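Local coordinates for pyridoxal kinase (Lactobacillus plantarum, PDB 3H74), which probably catalyses, as a pyridoxal kinase of the ribokinase-like superfamily, the ATP-dependent phosphorylation of pyridoxal, a form of vitamin B6, to pyridoxal 5'-phosphate, at residues I132-T142 and Q169-D180; L159-Q167 and A190-V198. All coordinates share one frame; numbering follows the deposited sequence.

Contact 1 (I132-T142 and Q169-D180). With SO4 (sulfate ion), chain B.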
loop_
_atom_site.group_PDB
_atom_site.type_symbol
_atom_site.label_atom_id
_atom_site.label_comp_id
_atom_site.label_asym_id
_atom_site.label_seq_id
_atom_site.Cartn_x
_atom_site.Cartn_y
_atom_site.Cartn_z
ATOM N N ILE A 132 -12.037 1.947 2.267
ATOM C CA ILE A 132 -11.219 3.106 2.638
ATOM C C ILE A 132 -11.892 4.054 3.631
ATOM O O ILE A 132 -11.239 4.943 4.168
ATOM C CB ILE A 132 -10.746 3.922 1.400
ATOM C CG1 ILE A 132 -11.934 4.585 0.683
ATOM C CG2 ILE A 132 -9.867 3.049 0.483
ATOM C CD1 ILE A 132 -11.540 5.526 -0.442
ATOM N N GLN A 133 -13.191 3.866 3.869
ATOM C CA GLN A 133 -13.995 4.863 4.592
ATOM C C GLN A 133 -13.514 5.175 6.013
ATOM O O GLN A 133 -13.696 6.298 6.493
ATOM C CB GLN A 133 -15.493 4.506 4.562
ATOM C CG GLN A 133 -15.930 3.365 5.487
ATOM C CD GLN A 133 -17.185 2.632 5.000
ATOM O OE1 GLN A 133 -17.837 3.041 4.034
ATOM N NE2 GLN A 133 -17.511 1.526 5.665
ATOM N N GLN A 134 -12.893 4.207 6.680
ATOM C CA GLN A 134 -12.374 4.450 8.029
ATOM C C GLN A 134 -10.842 4.483 8.107
ATOM O O GLN A 134 -10.267 4.538 9.195
ATOM C CB GLN A 134 -12.975 3.462 9.041
ATOM C CG GLN A 134 -14.472 3.692 9.306
ATOM C CD GLN A 134 -14.772 5.047 9.948
ATOM O OE1 GLN A 134 -14.201 5.398 10.983
ATOM N NE2 GLN A 134 -15.682 5.805 9.338
ATOM N N ALA A 135 -10.184 4.470 6.949
ATOM C CA ALA A 135 -8.724 4.524 6.911
ATOM C C ALA A 135 -8.226 5.877 7.394
ATOM O O ALA A 135 -8.847 6.908 7.123
ATOM C CB ALA A 135 -8.225 4.273 5.500
ATOM N N ASP A 136 -7.109 5.872 8.114
ATOM C CA ASP A 136 -6.427 7.116 8.461
ATOM C C ASP A 136 -5.665 7.691 7.276
ATOM O O ASP A 136 -5.553 8.908 7.125
ATOM C CB ASP A 136 -5.470 6.877 9.627
ATOM C CG ASP A 136 -6.189 6.433 10.872
ATOM O OD1 ASP A 136 -6.007 5.281 11.306
ATOM O OD2 ASP A 136 -6.977 7.238 11.418
ATOM N N VAL A 137 -5.103 6.807 6.458
ATOM C CA VAL A 137 -4.306 7.204 5.308
ATOM C C VAL A 137 -4.636 6.261 4.165
ATOM O O VAL A 137 -4.690 5.046 4.365
ATOM C CB VAL A 137 -2.781 7.138 5.619
ATOM C CG1 VAL A 137 -1.962 7.462 4.379
ATOM C CG2 VAL A 137 -2.417 8.112 6.733
ATOM N N ILE A 138 -4.863 6.814 2.977
ATOM C CA ILE A 138 -4.941 6.012 1.754
ATOM C C ILE A 138 -3.829 6.439 0.810
ATOM O O ILE A 138 -3.413 7.602 0.819
ATOM C CB ILE A 138 -6.335 6.074 1.067
ATOM C CG1 ILE A 138 -6.691 7.494 0.612
ATOM C CG2 ILE A 138 -7.399 5.541 2.000
ATOM C CD1 ILE A 138 -7.800 7.539 -0.437
ATOM N N LEU A 139 -3.363 5.500 -0.014
ATOM C CA LEU A 139 -2.186 5.700 -0.862
ATOM C C LEU A 139 -2.454 5.421 -2.345
ATOM O O LEU A 139 -1.726 4.650 -2.978
ATOM C CB LEU A 139 -1.041 4.810 -0.360
ATOM C CG LEU A 139 -0.581 5.046 1.080
ATOM C CD1 LEU A 139 0.409 3.963 1.516
ATOM C CD2 LEU A 139 0.033 6.440 1.245
ATOM N N PRO A 140 -3.490 6.064 -2.926
ATOM C CA PRO A 140 -3.761 5.844 -4.339
ATOM C C PRO A 140 -2.664 6.414 -5.227
ATOM O O PRO A 140 -2.035 7.422 -4.882
ATOM C CB PRO A 140 -5.050 6.647 -4.564
ATOM C CG PRO A 140 -4.974 7.740 -3.540
ATOM C CD PRO A 140 -4.436 7.039 -2.337
ATOM N N ASN A 141 -2.455 5.784 -6.374
ATOM C CA ASN A 141 -1.746 6.440 -7.459
ATOM C C ASN A 141 -2.737 7.346 -8.207
ATOM O O ASN A 141 -3.897 7.486 -7.796
ATOM C CB ASN A 141 -1.030 5.421 -8.367
ATOM C CG ASN A 141 -1.989 4.485 -9.083
ATOM O OD1 ASN A 141 -3.132 4.843 -9.357
ATOM N ND2 ASN A 141 -1.524 3.279 -9.408
ATOM N N THR A 142 -2.284 7.957 -9.294
ATOM C CA THR A 142 -3.083 8.948 -10.010
ATOM C C THR A 142 -4.298 8.312 -10.700
ATOM O O THR A 142 -5.366 8.923 -10.781
ATOM C CB THR A 142 -2.183 9.751 -10.983
ATOM O OG1 THR A 142 -1.350 10.634 -10.224
ATOM C CG2 THR A 142 -2.992 10.578 -11.949
ATOM N N GLN A 169 -14.349 11.629 1.121
ATOM C CA GLN A 169 -14.779 10.221 1.155
ATOM C C GLN A 169 -14.098 9.436 2.256
ATOM O O GLN A 169 -14.167 8.199 2.292
ATOM C CB GLN A 169 -14.355 9.522 -0.112
ATOM C CG GLN A 169 -15.112 9.845 -1.349
ATOM C CD GLN A 169 -14.744 8.881 -2.448
ATOM O OE1 GLN A 169 -14.383 7.728 -2.181
ATOM N NE2 GLN A 169 -14.818 9.338 -3.687
ATOM N N LEU A 170 -13.370 10.148 3.096
ATOM C CA LEU A 170 -12.690 9.543 4.213
ATOM C C LEU A 170 -13.306 10.110 5.480
ATOM O O LEU A 170 -13.955 11.170 5.446
ATOM C CB LEU A 170 -11.188 9.844 4.134
ATOM C CG LEU A 170 -10.430 9.437 2.853
ATOM C CD1 LEU A 170 -8.963 9.852 2.929
ATOM C CD2 LEU A 170 -10.540 7.930 2.543
ATOM N N LYS A 171 -13.130 9.402 6.588
ATOM C CA LYS A 171 -13.556 9.897 7.891
ATOM C C LYS A 171 -12.870 11.229 8.209
ATOM O O LYS A 171 -11.862 11.589 7.589
ATOM C CB LYS A 171 -13.237 8.872 8.979
ATOM C CG LYS A 171 -11.747 8.688 9.220
ATOM C CD LYS A 171 -11.477 7.704 10.325
ATOM C CE LYS A 171 -9.992 7.601 10.573
ATOM N NZ LYS A 171 -9.696 6.568 11.594
ATOM N N THR A 172 -13.424 11.955 9.175
ATOM C CA THR A 172 -12.862 13.232 9.593
ATOM C C THR A 172 -11.421 13.040 10.078
ATOM O O THR A 172 -11.138 12.123 10.847
ATOM C CB THR A 172 -13.718 13.879 10.712
ATOM O OG1 THR A 172 -15.108 13.788 10.368
ATOM C CG2 THR A 172 -13.328 15.340 10.917
ATOM N N GLY A 173 -10.520 13.901 9.610
ATOM C CA GLY A 173 -9.123 13.887 10.049
ATOM C C GLY A 173 -8.180 12.989 9.255
ATOM O O GLY A 173 -6.968 13.034 9.458
ATOM N N ALA A 174 -8.737 12.179 8.354
ATOM C CA ALA A 174 -7.944 11.240 7.544
ATOM C C ALA A 174 -7.228 11.944 6.398
ATOM O O ALA A 174 -7.511 13.112 6.105
ATOM C CB ALA A 174 -8.828 10.133 7.018
ATOM N N HIS A 175 -6.309 11.235 5.744
ATOM C CA HIS A 175 -5.450 11.816 4.718
ATOM C C HIS A 175 -5.444 11.007 3.441
ATOM O O HIS A 175 -5.122 9.810 3.459
ATOM C CB HIS A 175 -4.010 11.891 5.222
ATOM C CG HIS A 175 -3.878 12.569 6.539
ATOM N ND1 HIS A 175 -3.951 13.938 6.673
ATOM C CD2 HIS A 175 -3.701 12.074 7.786
ATOM C CE1 HIS A 175 -3.817 14.258 7.948
ATOM N NE2 HIS A 175 -3.667 13.146 8.645
ATOM N N ALA A 176 -5.767 11.663 2.332
ATOM C CA ALA A 176 -5.575 11.091 1.011
ATOM C C ALA A 176 -4.193 11.514 0.506
ATOM O O ALA A 176 -3.868 12.703 0.462
ATOM C CB ALA A 176 -6.663 11.571 0.067
ATOM N N VAL A 177 -3.369 10.537 0.152
ATOM C CA VAL A 177 -2.029 10.805 -0.348
ATOM C C VAL A 177 -1.874 10.170 -1.724
ATOM O O VAL A 177 -1.936 8.942 -1.841
ATOM C CB VAL A 177 -0.955 10.224 0.608
ATOM C CG1 VAL A 177 0.440 10.532 0.092
ATOM C CG2 VAL A 177 -1.140 10.739 2.022
ATOM N N ILE A 178 -1.681 10.980 -2.762
ATOM C CA ILE A 178 -1.413 10.447 -4.099
ATOM C C ILE A 178 0.091 10.225 -4.235
ATOM O O ILE A 178 0.867 11.125 -3.948
ATOM C CB ILE A 178 -1.966 11.365 -5.222
ATOM C CG1 ILE A 178 -3.483 11.498 -5.081
ATOM C CG2 ILE A 178 -1.600 10.808 -6.595
ATOM C CD1 ILE A 178 -4.121 12.499 -6.043
ATOM N N THR A 179 0.498 9.033 -4.677
ATOM C CA THR A 179 1.893 8.576 -4.505
ATOM C C THR A 179 2.848 8.681 -5.709
ATOM O O THR A 179 4.044 8.406 -5.576
ATOM C CB THR A 179 1.928 7.114 -4.007
ATOM O OG1 THR A 179 1.283 6.280 -4.972
ATOM C CG2 THR A 179 1.234 6.982 -2.643
ATOM N N ASP A 180 2.334 9.082 -6.865
ATOM C CA ASP A 180 3.120 9.074 -8.107
ATOM C C ASP A 180 3.120 10.438 -8.783
ATOM O O ASP A 180 3.234 10.539 -10.013
ATOM C CB ASP A 180 2.575 8.011 -9.071
ATOM C CG ASP A 180 1.129 8.274 -9.488
ATOM O OD1 ASP A 180 0.512 9.215 -8.949
ATOM O OD2 ASP A 180 0.609 7.544 -10.359
HETATM S S SO4 B . 1.591 1.652 -7.571
HETATM O O1 SO4 B . 0.430 1.167 -6.825
HETATM O O2 SO4 B . 1.169 2.612 -8.591
HETATM O O3 SO4 B . 2.565 2.257 -6.663
HETATM O O4 SO4 B . 2.222 0.519 -8.256
HETATM O O HOH W 1 -11.234 7.266 5.936
HETATM O O HOH W 2 -6.954 9.899 10.661
#
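Leu-170 sets its CD2 methyl between Ile-132 and Ile-138, 4.0 Å from Ile-132 CD1 and equally near Ile-138 CG2, the latter side chain meeting it tip to tip; Ile-132 O is closer still. Lys-171 buries more of its surface against 132-142 than any other residue of 169-180. Its CG sits between the backbone N and the carbonyl carbon (chi1 68°), and the extended chain beyond crosses the Gln-134 side chain at about a right angle, CD near OE1. Its ammonium NZ forms a salt bridge of 2.8 Å with Asp-136 OD2, which it meets from above the carboxylate plane, and a weak hydrogen bond with Gln-134 O. The other carboxylate oxygen of Asp-136 is held by the backbone N of Leu-104. Beyond the type II turn Lys-171 to Ala-174, the chains run parallel. His-175 N bonds to Asp-136 O, Ile-138 N to His-175 O at 3.0 Å, and Val-177 N to Ile-138 O. Leu-139 and Val-177 lie side by side, Leu-139 against helix 213-226, while Ala-176 packs on helix 159-167. Thr-179 N continues the pairing to Pro-140 O. Asp-180 closes it like a fork: OD2 takes Thr-142 N at 3.1 Å in a nearly straight bond (172°), and OD1 takes Thr-142 OG1 at 2.7 Å, both on the syn side. Thr-142 begins helix 142-149, and Asn-141 is its N-cap, OD1 accepting from Glu-144 N. Asn-141 ND2 also donates to Gly-111 O and to a sulfate oxygen, O2, at 2.9 Å. Such parallel pairing, with strand 175-176 at the sheet margin, belongs to the central alpha/beta sheet of the ribokinase-like fold.

Contact 2 (L159-Q167 and A190-V198)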
loop_
_atom_site.group_PDB
_atom_site.type_symbol
_atom_site.label_atom_id
_atom_site.label_comp_id
_atom_site.label_asym_id
_atom_site.label_seq_id
_atom_site.Cartn_x
_atom_site.Cartn_y
_atom_site.Cartn_z
ATOM N N LEU A 159 -4.520 18.902 -8.411
ATOM C CA LEU A 159 -4.463 18.434 -7.025
ATOM C C LEU A 159 -5.368 19.240 -6.092
ATOM O O LEU A 159 -5.879 18.710 -5.104
ATOM C CB LEU A 159 -3.016 18.430 -6.520
ATOM C CG LEU A 159 -2.045 17.478 -7.235
ATOM C CD1 LEU A 159 -0.612 17.739 -6.796
ATOM C CD2 LEU A 159 -2.424 16.009 -7.024
ATOM N N GLU A 160 -5.582 20.512 -6.430
ATOM C CA GLU A 160 -6.489 21.382 -5.673
ATOM C C GLU A 160 -7.952 20.931 -5.783
ATOM O O GLU A 160 -8.784 21.303 -4.954
ATOM C CB GLU A 160 -6.356 22.842 -6.140
ATOM C CG GLU A 160 -4.925 23.390 -6.143
ATOM C CD GLU A 160 -4.431 23.803 -4.768
ATOM O OE1 GLU A 160 -5.251 23.904 -3.829
ATOM O OE2 GLU A 160 -3.213 24.040 -4.624
ATOM N N VAL A 161 -8.264 20.144 -6.811
ATOM C CA VAL A 161 -9.618 19.622 -7.008
ATOM C C VAL A 161 -9.735 18.153 -6.558
ATOM O O VAL A 161 -10.655 17.798 -5.814
ATOM C CB VAL A 161 -10.103 19.803 -8.477
ATOM C CG1 VAL A 161 -11.448 19.133 -8.699
ATOM C CG2 VAL A 161 -10.192 21.285 -8.839
ATOM N N ILE A 162 -8.799 17.314 -6.997
ATOM C CA ILE A 162 -8.886 15.872 -6.732
ATOM C C ILE A 162 -8.619 15.487 -5.271
ATOM O O ILE A 162 -9.309 14.627 -4.721
ATOM C CB ILE A 162 -8.052 15.031 -7.756
ATOM C CG1 ILE A 162 -8.409 13.541 -7.671
ATOM C CG2 ILE A 162 -6.547 15.265 -7.609
ATOM C CD1 ILE A 162 -8.114 12.762 -8.950
ATOM N N LEU A 163 -7.662 16.150 -4.625
ATOM C CA LEU A 163 -7.379 15.829 -3.226
ATOM C C LEU A 163 -8.565 16.136 -2.282
ATOM O O LEU A 163 -8.960 15.270 -1.512
ATOM C CB LEU A 163 -6.065 16.452 -2.738
ATOM C CG LEU A 163 -4.755 15.908 -3.327
ATOM C CD1 LEU A 163 -3.577 16.771 -2.915
ATOM C CD2 LEU A 163 -4.521 14.462 -2.918
ATOM N N PRO A 164 -9.155 17.358 -2.341
ATOM C CA PRO A 164 -10.353 17.579 -1.517
ATOM C C PRO A 164 -11.504 16.604 -1.807
ATOM O O PRO A 164 -12.185 16.168 -0.871
ATOM C CB PRO A 164 -10.756 19.018 -1.867
ATOM C CG PRO A 164 -9.501 19.658 -2.294
ATOM C CD PRO A 164 -8.762 18.589 -3.052
ATOM N N ALA A 165 -11.711 16.261 -3.077
ATOM C CA ALA A 165 -12.772 15.320 -3.444
ATOM C C ALA A 165 -12.515 13.931 -2.846
ATOM O O ALA A 165 -13.423 13.316 -2.284
ATOM C CB ALA A 165 -12.915 15.236 -4.942
ATOM N N LEU A 166 -11.270 13.469 -2.949
ATOM C CA LEU A 166 -10.848 12.198 -2.359
ATOM C C LEU A 166 -11.024 12.200 -0.845
ATOM O O LEU A 166 -11.567 11.260 -0.275
ATOM C CB LEU A 166 -9.371 11.924 -2.666
ATOM C CG LEU A 166 -8.836 11.289 -3.954
ATOM C CD1 LEU A 166 -7.311 11.350 -3.996
ATOM C CD2 LEU A 166 -9.312 9.845 -4.070
ATOM N N GLN A 167 -10.566 13.259 -0.190
ATOM C CA GLN A 167 -10.501 13.234 1.267
ATOM C C GLN A 167 -11.871 13.303 1.939
ATOM O O GLN A 167 -12.041 12.809 3.051
ATOM C CB GLN A 167 -9.561 14.316 1.786
ATOM C CG GLN A 167 -9.055 14.094 3.204
ATOM C CD GLN A 167 -7.768 14.798 3.408
ATOM O OE1 GLN A 167 -6.749 14.413 2.834
ATOM N NE2 GLN A 167 -7.792 15.855 4.214
ATOM N N ALA A 190 1.709 13.680 -2.813
ATOM C CA ALA A 190 0.998 14.931 -2.582
ATOM C C ALA A 190 -0.172 14.692 -1.656
ATOM O O ALA A 190 -0.846 13.667 -1.753
ATOM C CB ALA A 190 0.521 15.525 -3.891
ATOM N N TRP A 191 -0.419 15.647 -0.766
ATOM C CA TRP A 191 -1.495 15.539 0.212
ATOM C C TRP A 191 -1.888 16.936 0.695
ATOM O O TRP A 191 -1.175 17.915 0.437
ATOM C CB TRP A 191 -1.064 14.653 1.391
ATOM C CG TRP A 191 -0.122 15.322 2.337
ATOM C CD1 TRP A 191 -0.433 15.835 3.560
ATOM C CD2 TRP A 191 1.283 15.555 2.151
ATOM N NE1 TRP A 191 0.678 16.381 4.141
ATOM C CE2 TRP A 191 1.746 16.226 3.299
ATOM C CE3 TRP A 191 2.195 15.266 1.124
ATOM C CZ2 TRP A 191 3.079 16.607 3.460
ATOM C CZ3 TRP A 191 3.524 15.656 1.282
ATOM C CH2 TRP A 191 3.951 16.315 2.442
ATOM N N LEU A 192 -3.011 17.020 1.404
ATOM C CA LEU A 192 -3.461 18.287 1.980
ATOM C C LEU A 192 -3.008 18.399 3.425
ATOM O O LEU A 192 -3.202 17.474 4.210
ATOM C CB LEU A 192 -4.986 18.394 1.919
ATOM C CG LEU A 192 -5.669 18.428 0.549
ATOM C CD1 LEU A 192 -7.176 18.339 0.724
ATOM C CD2 LEU A 192 -5.286 19.659 -0.262
ATOM N N ASP A 193 -2.427 19.515 3.781
ATOM C CA ASP A 193 -2.139 19.829 5.158
ATOM C C ASP A 193 -3.404 20.254 5.889
ATOM O O ASP A 193 -4.444 20.352 5.309
ATOM C CB ASP A 193 -0.972 20.845 5.294
ATOM C CG ASP A 193 -1.312 22.257 4.836
ATOM O OD1 ASP A 193 -2.422 22.579 4.625
ATOM O OD2 ASP A 193 -0.360 22.969 4.671
ATOM N N GLU A 194 -3.257 20.505 7.180
ATOM C CA GLU A 194 -4.388 20.878 7.999
ATOM C C GLU A 194 -5.118 22.143 7.541
ATOM O O GLU A 194 -6.279 22.297 7.793
ATOM C CB GLU A 194 -3.913 21.070 9.398
ATOM C CG GLU A 194 -3.645 19.846 10.074
ATOM C CD GLU A 194 -4.115 19.944 11.514
ATOM O OE1 GLU A 194 -4.118 21.050 12.035
ATOM O OE2 GLU A 194 -4.623 18.945 12.046
ATOM N N ALA A 195 -4.371 23.016 6.881
ATOM C CA ALA A 195 -4.822 24.278 6.381
ATOM C C ALA A 195 -5.436 24.160 5.001
ATOM O O ALA A 195 -5.883 25.110 4.440
ATOM C CB ALA A 195 -3.674 25.263 6.392
ATOM N N GLY A 196 -5.441 22.938 4.480
ATOM C CA GLY A 196 -6.045 22.641 3.181
ATOM C C GLY A 196 -5.165 22.991 1.994
ATOM O O GLY A 196 -5.643 23.072 0.858
ATOM N N HIS A 197 -3.880 23.206 2.258
ATOM C CA HIS A 197 -2.924 23.516 1.206
ATOM C C HIS A 197 -2.263 22.237 0.712
ATOM O O HIS A 197 -1.944 21.345 1.504
ATOM C CB HIS A 197 -1.865 24.501 1.703
ATOM C CG HIS A 197 -2.421 25.830 2.110
ATOM N ND1 HIS A 197 -2.288 26.334 3.385
ATOM C CD2 HIS A 197 -3.116 26.757 1.409
ATOM C CE1 HIS A 197 -2.874 27.516 3.453
ATOM N NE2 HIS A 197 -3.385 27.796 2.268
ATOM N N VAL A 198 -2.064 22.162 -0.598
ATOM C CA VAL A 198 -1.424 21.007 -1.220
ATOM C C VAL A 198 0.056 21.007 -0.875
ATOM O O VAL A 198 0.779 21.980 -1.137
ATOM C CB VAL A 198 -1.617 20.994 -2.756
ATOM C CG1 VAL A 198 -0.808 19.861 -3.409
ATOM C CG2 VAL A 198 -3.089 20.866 -3.107
HETATM O O HOH W 3 -2.320 24.483 -2.171
HETATM O O HOH W 4 -5.063 15.201 0.667
HETATM O O HOH W 5 -4.448 15.110 4.211
HETATM O O HOH W 6 -6.505 18.056 5.492
#
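Apolar packing makes up most of the contact between helix 159-167 and the hairpin; the axes of the helix and strand 190-192 approach to 8.6 Å, at an angle of 64°. Leu-163 sits in the middle: its CB rests on Leu-192 CG at 3.9 Å, while CD1 lies over the backbone of Trp-191 and approaches Val-198 CG2. One turn earlier, Leu-159 CD1 touches Ala-190 CB at 3.8 Å, and the Leu-159 side chain crosses that of Val-198 at about a right angle. Leu-192 CD1 comes up against the Pro-164 ring, 4.0 Å from its CG. The Trp-191 indole turns the other way, toward helix 231-251.

The polar links run through water. Glu-160 bends at chi2 (-79°), which lays its carboxylate against Val-198 CG2; a water donates to Glu-160 OE2 at 2.6 Å and accepts from Val-198 N. At the far end, two waters donate to Gln-167 OE1, one of them accepting from Leu-192 N and the other donating to Leu-192 O, while a third connects Gln-167 NE2 with Asp-193 O. Gln-167 OE1 also accepts directly from Ala-176 N.

With no direct hydrogen bond across it, the contact depends on the fit of aliphatic side chains, and Glu-160 and Gln-167 reach the hairpin backbone through water.

From the N terminus, the chain first passes through 132-142, turns into helix 142-149 and reaches helix 159-167. Contact 1 closes the first loop when 169-180 returns to pair with 132-142. The chain then leaves the large central sheet, turning a corner at Thr-179, within 178-183, toward the antiparallel sheet, and contact 2 closes a second loop when 190-198 meets the helix. The two loops therefore cross, since the segments alternate. A probable backbone hydrogen bond from Ala-190 N to Ile-178 O joins the contacts directly, as does Gln-167. Together they join the edge of the central sheet and helix 159-167 to the three-stranded antiparallel sheet.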